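Long-range contact in vestitone reductase (Medicago sativa, PDB 2P4H), which catalyses the stereospecific NADPH-dependent reduction of (3R)-vestitone, the penultimate step in making the defensive phytoalexin medicarpin: residues Leu22-Ile32 and Pro49-Ala60. Sequence-based numbering, arbitrary orientation.
Sequences LENGYSVNTTI and PGASEKLHFFNA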
ATOM      1  N   LEU A  22      -8.925  14.520   3.040  1.00 15.10           N
ATOM      2  CA  LEU A  22      -9.213  15.914   3.338  1.00 16.22           C
ATOM      3  C   LEU A  22      -9.607  16.671   2.072  1.00 17.24           C
ATOM      4  O   LEU A  22     -10.515  17.504   2.098  1.00 19.61           O
ATOM      5  CB  LEU A  22      -8.002  16.568   4.008  1.00 16.20           C
ATOM      6  CG  LEU A  22      -7.673  16.065   5.420  1.00 16.66           C
ATOM      7  CD1 LEU A  22      -6.363  16.670   5.885  1.00 16.65           C
ATOM      8  CD2 LEU A  22      -8.800  16.431   6.381  1.00 16.76           C
ATOM      9  N   GLU A  23      -8.938  16.376   0.962  1.00 17.33           N
ATOM     10  CA  GLU A  23      -9.241  17.040  -0.303  1.00 18.29           C
ATOM     11  C   GLU A  23     -10.631  16.665  -0.798  1.00 19.32           C
ATOM     12  O   GLU A  23     -11.287  17.452  -1.483  1.00 21.45           O
ATOM     13  CB  GLU A  23      -8.224  16.649  -1.379  1.00 20.07           C
ATOM     14  CG  GLU A  23      -6.781  16.926  -1.021  1.00 22.07           C
ATOM     15  CD  GLU A  23      -5.821  16.474  -2.105  1.00 22.21           C
ATOM     16  OE1 GLU A  23      -6.085  15.425  -2.729  1.00 24.40           O
ATOM     17  OE2 GLU A  23      -4.802  17.160  -2.320  1.00 24.22           O
ATOM     18  N   ASN A  24     -11.078  15.462  -0.447  1.00 19.18           N
ATOM     19  CA  ASN A  24     -12.376  14.970  -0.884  1.00 20.20           C
ATOM     20  C   ASN A  24     -13.551  15.224   0.056  1.00 20.22           C
ATOM     21  O   ASN A  24     -14.613  14.621  -0.099  1.00 22.28           O
ATOM     22  CB  ASN A  24     -12.270  13.481  -1.217  1.00 20.95           C
ATOM     23  CG  ASN A  24     -11.598  13.237  -2.558  1.00 23.42           C
ATOM     24  OD1 ASN A  24     -12.167  13.530  -3.610  1.00 27.33           O
ATOM     25  ND2 ASN A  24     -10.378  12.715  -2.527  1.00 23.34           N
ATOM     26  N   GLY A  25     -13.359  16.110   1.028  1.00 20.12           N
ATOM     27  CA  GLY A  25     -14.441  16.451   1.935  1.00 19.66           C
ATOM     28  C   GLY A  25     -14.642  15.641   3.200  1.00 20.01           C
ATOM     29  O   GLY A  25     -15.627  15.847   3.907  1.00 20.09           O
ATOM     30  N   TYR A  26     -13.735  14.719   3.498  1.00 18.44           N
ATOM     31  CA  TYR A  26     -13.866  13.916   4.707  1.00 17.97           C
ATOM     32  C   TYR A  26     -13.096  14.520   5.873  1.00 17.36           C
ATOM     33  O   TYR A  26     -12.207  15.353   5.681  1.00 17.93           O
ATOM     34  CB  TYR A  26     -13.322  12.499   4.494  1.00 18.00           C
ATOM     35  CG  TYR A  26     -14.133  11.610   3.585  1.00 18.54           C
ATOM     36  CD1 TYR A  26     -13.980  11.662   2.199  1.00 18.73           C
ATOM     37  CD2 TYR A  26     -15.035  10.690   4.115  1.00 19.84           C
ATOM     38  CE1 TYR A  26     -14.705  10.812   1.365  1.00 20.65           C
ATOM     39  CE2 TYR A  26     -15.763   9.840   3.294  1.00 21.72           C
ATOM     40  CZ  TYR A  26     -15.594   9.905   1.922  1.00 21.40           C
ATOM     41  OH  TYR A  26     -16.309   9.049   1.116  1.00 24.17           O
ATOM     42  N   SER A  27     -13.456  14.104   7.083  1.00 17.70           N
ATOM     43  CA  SER A  27     -12.742  14.523   8.277  1.00 18.06           C
ATOM     44  C   SER A  27     -11.891  13.290   8.583  1.00 16.74           C
ATOM     45  O   SER A  27     -12.238  12.180   8.162  1.00 17.08           O
ATOM     46  CB  SER A  27     -13.705  14.848   9.426  1.00 18.18           C
ATOM     47  OG  SER A  27     -14.622  13.799   9.675  1.00 22.05           O
ATOM     48  N   VAL A  28     -10.791  13.465   9.303  1.00 16.74           N
ATOM     49  CA  VAL A  28      -9.899  12.342   9.567  1.00 15.10           C
ATOM     50  C   VAL A  28      -9.374  12.188  10.988  1.00 15.23           C
ATOM     51  O   VAL A  28      -8.949  13.157  11.614  1.00 15.84           O
ATOM     52  CB  VAL A  28      -8.669  12.421   8.629  1.00 15.49           C
ATOM     53  CG1 VAL A  28      -7.733  11.249   8.877  1.00 16.17           C
ATOM     54  CG2 VAL A  28      -9.124  12.453   7.181  1.00 15.85           C
ATOM     55  N   ASN A  29      -9.413  10.953  11.479  1.00 15.16           N
ATOM     56  CA  ASN A  29      -8.871  10.600  12.786  1.00 15.36           C
ATOM     57  C   ASN A  29      -7.671   9.750  12.399  1.00 15.25           C
ATOM     58  O   ASN A  29      -7.766   8.941  11.476  1.00 15.62           O
ATOM     59  CB  ASN A  29      -9.841   9.729  13.589  1.00 16.00           C
ATOM     60  CG  ASN A  29     -10.951  10.522  14.249  1.00 16.19           C
ATOM     61  OD1 ASN A  29     -11.866   9.942  14.838  1.00 19.32           O
ATOM     62  ND2 ASN A  29     -10.874  11.844  14.166  1.00 16.00           N
ATOM     63  N   THR A  30      -6.545   9.920  13.075  1.00 13.82           N
ATOM     64  CA  THR A  30      -5.384   9.118  12.728  1.00 14.29           C
ATOM     65  C   THR A  30      -4.550   8.711  13.932  1.00 14.98           C
ATOM     66  O   THR A  30      -4.515   9.408  14.954  1.00 15.25           O
ATOM     67  CB  THR A  30      -4.476   9.859  11.703  1.00 13.73           C
ATOM     68  OG1 THR A  30      -3.470   8.961  11.209  1.00 14.71           O
ATOM     69  CG2 THR A  30      -3.789  11.055  12.354  1.00 16.27           C
ATOM     70  N   THR A  31      -3.910   7.554  13.806  1.00 15.18           N
ATOM     71  CA  THR A  31      -3.015   7.027  14.824  1.00 16.25           C
ATOM     72  C   THR A  31      -1.692   6.893  14.074  1.00 16.88           C
ATOM     73  O   THR A  31      -1.681   6.568  12.881  1.00 16.80           O
ATOM     74  CB  THR A  31      -3.489   5.652  15.367  1.00 16.70           C
ATOM     75  OG1 THR A  31      -3.568   4.698  14.300  1.00 15.62           O
ATOM     76  CG2 THR A  31      -4.852   5.787  16.017  1.00 17.04           C
ATOM     77  N   ILE A  32      -0.586   7.170  14.753  1.00 19.09           N
ATOM     78  CA  ILE A  32       0.718   7.113  14.103  1.00 21.24           C
ATOM     79  C   ILE A  32       1.764   6.317  14.872  1.00 23.64           C
ATOM     80  O   ILE A  32       1.606   6.040  16.062  1.00 23.91           O
ATOM     81  CB  ILE A  32       1.269   8.539  13.866  1.00 21.51           C
ATOM     82  CG1 ILE A  32       1.538   9.224  15.208  1.00 21.84           C
ATOM     83  CG2 ILE A  32       0.261   9.361  13.070  1.00 21.47           C
ATOM     84  CD1 ILE A  32       2.110  10.622  15.084  1.00 24.23           C
ATOM     85  N   PRO A  49      -3.974  21.047   3.593  1.00 27.66           N
ATOM     86  CA  PRO A  49      -5.213  21.821   3.496  1.00 27.61           C
ATOM     87  C   PRO A  49      -6.378  21.119   4.193  1.00 28.18           C
ATOM     88  O   PRO A  49      -6.633  19.938   3.952  1.00 27.91           O
ATOM     89  CB  PRO A  49      -5.422  21.938   1.988  1.00 28.50           C
ATOM     90  CG  PRO A  49      -4.021  21.979   1.468  1.00 28.60           C
ATOM     91  CD  PRO A  49      -3.347  20.890   2.269  1.00 27.87           C
ATOM     92  N   GLY A  50      -7.066  21.849   5.065  1.00 28.07           N
ATOM     93  CA  GLY A  50      -8.204  21.292   5.778  1.00 27.45           C
ATOM     94  C   GLY A  50      -7.891  20.555   7.069  1.00 26.59           C
ATOM     95  O   GLY A  50      -8.802  20.202   7.816  1.00 27.16           O
ATOM     96  N   ALA A  51      -6.611  20.330   7.346  1.00 25.36           N
ATOM     97  CA  ALA A  51      -6.209  19.611   8.552  1.00 24.90           C
ATOM     98  C   ALA A  51      -6.485  20.361   9.855  1.00 25.65           C
ATOM     99  O   ALA A  51      -6.929  19.766  10.840  1.00 25.04           O
ATOM    100  CB  ALA A  51      -4.731  19.254   8.470  1.00 23.08           C
ATOM    101  N   SER A  52      -6.227  21.665   9.868  1.00 27.15           N
ATOM    102  CA  SER A  52      -6.437  22.456  11.074  1.00 28.39           C
ATOM    103  C   SER A  52      -7.862  22.398  11.617  1.00 28.38           C
ATOM    104  O   SER A  52      -8.109  22.782  12.759  1.00 30.03           O
ATOM    105  CB  SER A  52      -6.027  23.916  10.833  1.00 28.99           C
ATOM    106  OG  SER A  52      -6.750  24.494   9.762  1.00 31.66           O
ATOM    107  N   GLU A  53      -8.804  21.908  10.814  1.00 28.73           N
ATOM    108  CA  GLU A  53     -10.186  21.822  11.271  1.00 28.75           C
ATOM    109  C   GLU A  53     -10.798  20.427  11.187  1.00 27.41           C
ATOM    110  O   GLU A  53     -11.805  20.154  11.839  1.00 27.28           O
ATOM    111  CB  GLU A  53     -11.069  22.796  10.483  1.00 32.23           C
ATOM    112  CG  GLU A  53     -10.561  24.229  10.472  1.00 35.85           C
ATOM    113  CD  GLU A  53      -9.724  24.541   9.248  1.00 38.55           C
ATOM    114  OE1 GLU A  53      -8.890  23.697   8.858  1.00 39.93           O
ATOM    115  OE2 GLU A  53      -9.897  25.639   8.676  1.00 41.19           O
ATOM    116  N   LYS A  54     -10.189  19.538  10.406  1.00 25.21           N
ATOM    117  CA  LYS A  54     -10.746  18.197  10.248  1.00 23.63           C
ATOM    118  C   LYS A  54      -9.824  17.018  10.554  1.00 21.38           C
ATOM    119  O   LYS A  54     -10.243  15.868  10.425  1.00 21.27           O
ATOM    120  CB  LYS A  54     -11.295  18.039   8.832  1.00 24.82           C
ATOM    121  CG  LYS A  54     -12.356  19.058   8.459  1.00 27.55           C
ATOM    122  CD  LYS A  54     -12.731  18.923   6.995  1.00 30.17           C
ATOM    123  CE  LYS A  54     -13.659  20.039   6.553  1.00 32.02           C
ATOM    124  NZ  LYS A  54     -13.926  19.967   5.090  1.00 33.11           N
ATOM    125  N   LEU A  55      -8.584  17.289  10.948  1.00 19.51           N
ATOM    126  CA  LEU A  55      -7.647  16.212  11.268  1.00 19.66           C
ATOM    127  C   LEU A  55      -7.417  16.121  12.771  1.00 19.80           C
ATOM    128  O   LEU A  55      -7.069  17.111  13.415  1.00 20.59           O
ATOM    129  CB  LEU A  55      -6.309  16.430  10.557  1.00 19.21           C
ATOM    130  CG  LEU A  55      -5.218  15.399  10.870  1.00 17.79           C
ATOM    131  CD1 LEU A  55      -5.673  14.006  10.438  1.00 18.46           C
ATOM    132  CD2 LEU A  55      -3.931  15.784  10.157  1.00 18.73           C
ATOM    133  N   HIS A  56      -7.602  14.926  13.322  1.00 18.98           N
ATOM    134  CA  HIS A  56      -7.433  14.702  14.753  1.00 19.11           C
ATOM    135  C   HIS A  56      -6.521  13.509  15.019  1.00 17.95           C
ATOM    136  O   HIS A  56      -6.626  12.478  14.352  1.00 17.76           O
ATOM    137  CB  HIS A  56      -8.800  14.454  15.392  1.00 22.70           C
ATOM    138  CG  HIS A  56      -9.812  15.509  15.072  1.00 27.27           C
ATOM    139  ND1 HIS A  56      -9.750  16.783  15.592  1.00 30.25           N
ATOM    140  CD2 HIS A  56     -10.894  15.488  14.258  1.00 29.66           C
ATOM    141  CE1 HIS A  56     -10.749  17.502  15.113  1.00 29.98           C
ATOM    142  NE2 HIS A  56     -11.459  16.739  14.301  1.00 31.27           N
ATOM    143  N   PHE A  57      -5.633  13.651  16.001  1.00 17.32           N
ATOM    144  CA  PHE A  57      -4.701  12.586  16.359  1.00 16.15           C
ATOM    145  C   PHE A  57      -5.115  11.843  17.626  1.00 17.48           C
ATOM    146  O   PHE A  57      -5.668  12.433  18.559  1.00 18.12           O
ATOM    147  CB  PHE A  57      -3.290  13.150  16.543  1.00 17.46           C
ATOM    148  CG  PHE A  57      -2.694  13.719  15.287  1.00 16.50           C
ATOM    149  CD1 PHE A  57      -3.079  14.971  14.820  1.00 18.20           C
ATOM    150  CD2 PHE A  57      -1.749  12.995  14.570  1.00 16.77           C
ATOM    151  CE1 PHE A  57      -2.528  15.496  13.648  1.00 18.84           C
ATOM    152  CE2 PHE A  57      -1.193  13.508  13.399  1.00 16.88           C
ATOM    153  CZ  PHE A  57      -1.582  14.761  12.938  1.00 18.52           C
ATOM    154  N   PHE A  58      -4.821  10.546  17.654  1.00 16.12           N
ATOM    155  CA  PHE A  58      -5.162   9.689  18.787  1.00 16.26           C
ATOM    156  C   PHE A  58      -4.029   8.739  19.143  1.00 15.82           C
ATOM    157  O   PHE A  58      -3.358   8.200  18.263  1.00 16.76           O
ATOM    158  CB  PHE A  58      -6.395   8.848  18.455  1.00 16.18           C
ATOM    159  CG  PHE A  58      -7.647   9.649  18.274  1.00 17.31           C
ATOM    160  CD1 PHE A  58      -8.521   9.840  19.339  1.00 17.98           C
ATOM    161  CD2 PHE A  58      -7.949  10.227  17.045  1.00 17.83           C
ATOM    162  CE1 PHE A  58      -9.677  10.594  19.182  1.00 18.92           C
ATOM    163  CE2 PHE A  58      -9.103  10.986  16.880  1.00 19.42           C
ATOM    164  CZ  PHE A  58      -9.968  11.169  17.949  1.00 20.06           C
ATOM    165  N   ASN A  59      -3.813   8.537  20.439  1.00 16.96           N
ATOM    166  CA  ASN A  59      -2.798   7.596  20.883  1.00 17.41           C
ATOM    167  C   ASN A  59      -3.447   6.223  20.795  1.00 16.97           C
ATOM    168  O   ASN A  59      -4.655   6.090  21.000  1.00 17.39           O
ATOM    169  CB  ASN A  59      -2.390   7.857  22.335  1.00 20.09           C
ATOM    170  CG  ASN A  59      -1.461   9.040  22.474  1.00 22.21           C
ATOM    171  OD1 ASN A  59      -0.435   9.118  21.799  1.00 25.71           O
ATOM    172  ND2 ASN A  59      -1.808   9.964  23.361  1.00 26.25           N
ATOM    173  N   ALA A  60      -2.651   5.209  20.483  1.00 17.14           N
ATOM    174  CA  ALA A  60      -3.156   3.848  20.390  1.00 16.65           C
ATOM    175  C   ALA A  60      -1.997   2.882  20.254  1.00 16.88           C
ATOM    176  O   ALA A  60      -0.878   3.282  19.923  1.00 20.18           O
ATOM    177  CB  ALA A  60      -4.096   3.706  19.182  1.00 17.03           C
TER
HETATM  178  O   HOH W   1     -12.313  17.714   4.152  1.00 22.56           O
HETATM  179  O   HOH W   2      -0.799   7.947  17.531  1.00 28.78           O
HETATM  180  O   HOH W   3      -0.410   3.666  16.991  1.00 40.29           O
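Lys-54 and Leu-22 lie alongside each other and run in opposing senses, with Leu-22 CD2 3.8 Å from Lys-54 CB. The other methyl of Leu-22, CD1, reaches the methyl of Ala-51 at 4.0 Å. Beyond CG the lysine chain is fully extended (chi3 -173°), which carries NZ to a water 2.9 Å away; that water donates to the carbonyls of Leu-22 and Tyr-26, linking the lysine to the last turn of the helix and to the loop that follows it.

From here the strands run parallel, as four backbone hydrogen bonds attest: Val-28 N to Lys-54 O (2.7 Å, 175° at the hydrogen), His-56 N to Val-28 O, Thr-30 N to His-56 O, and Phe-58 N to Thr-30 O. Thr-30 is paired with Phe-57, and its CG2 sits over the ring face, 4.0 Å from the centroid, a CH-pi contact. With OG1 anti to the backbone N (chi1 -170°), the hydroxyl bonds to Val-6 O. On the opposite sheet face, Asn-29 CB lies 3.6 Å from Phe-58 CE2. Replacing Asn-29 by alanine would probably leave the Phe-58 ring without the amide group packed against it, freer to turn.

Strand 55-57 is one edge of the parallel Rossmann-type sheet, and strand 27-31 joins it to strand 3-7. Helix 12-23 covers the Val-28 and Thr-30 face through Ile-18, beside the glycine-rich turn predicted to bind NADP(+).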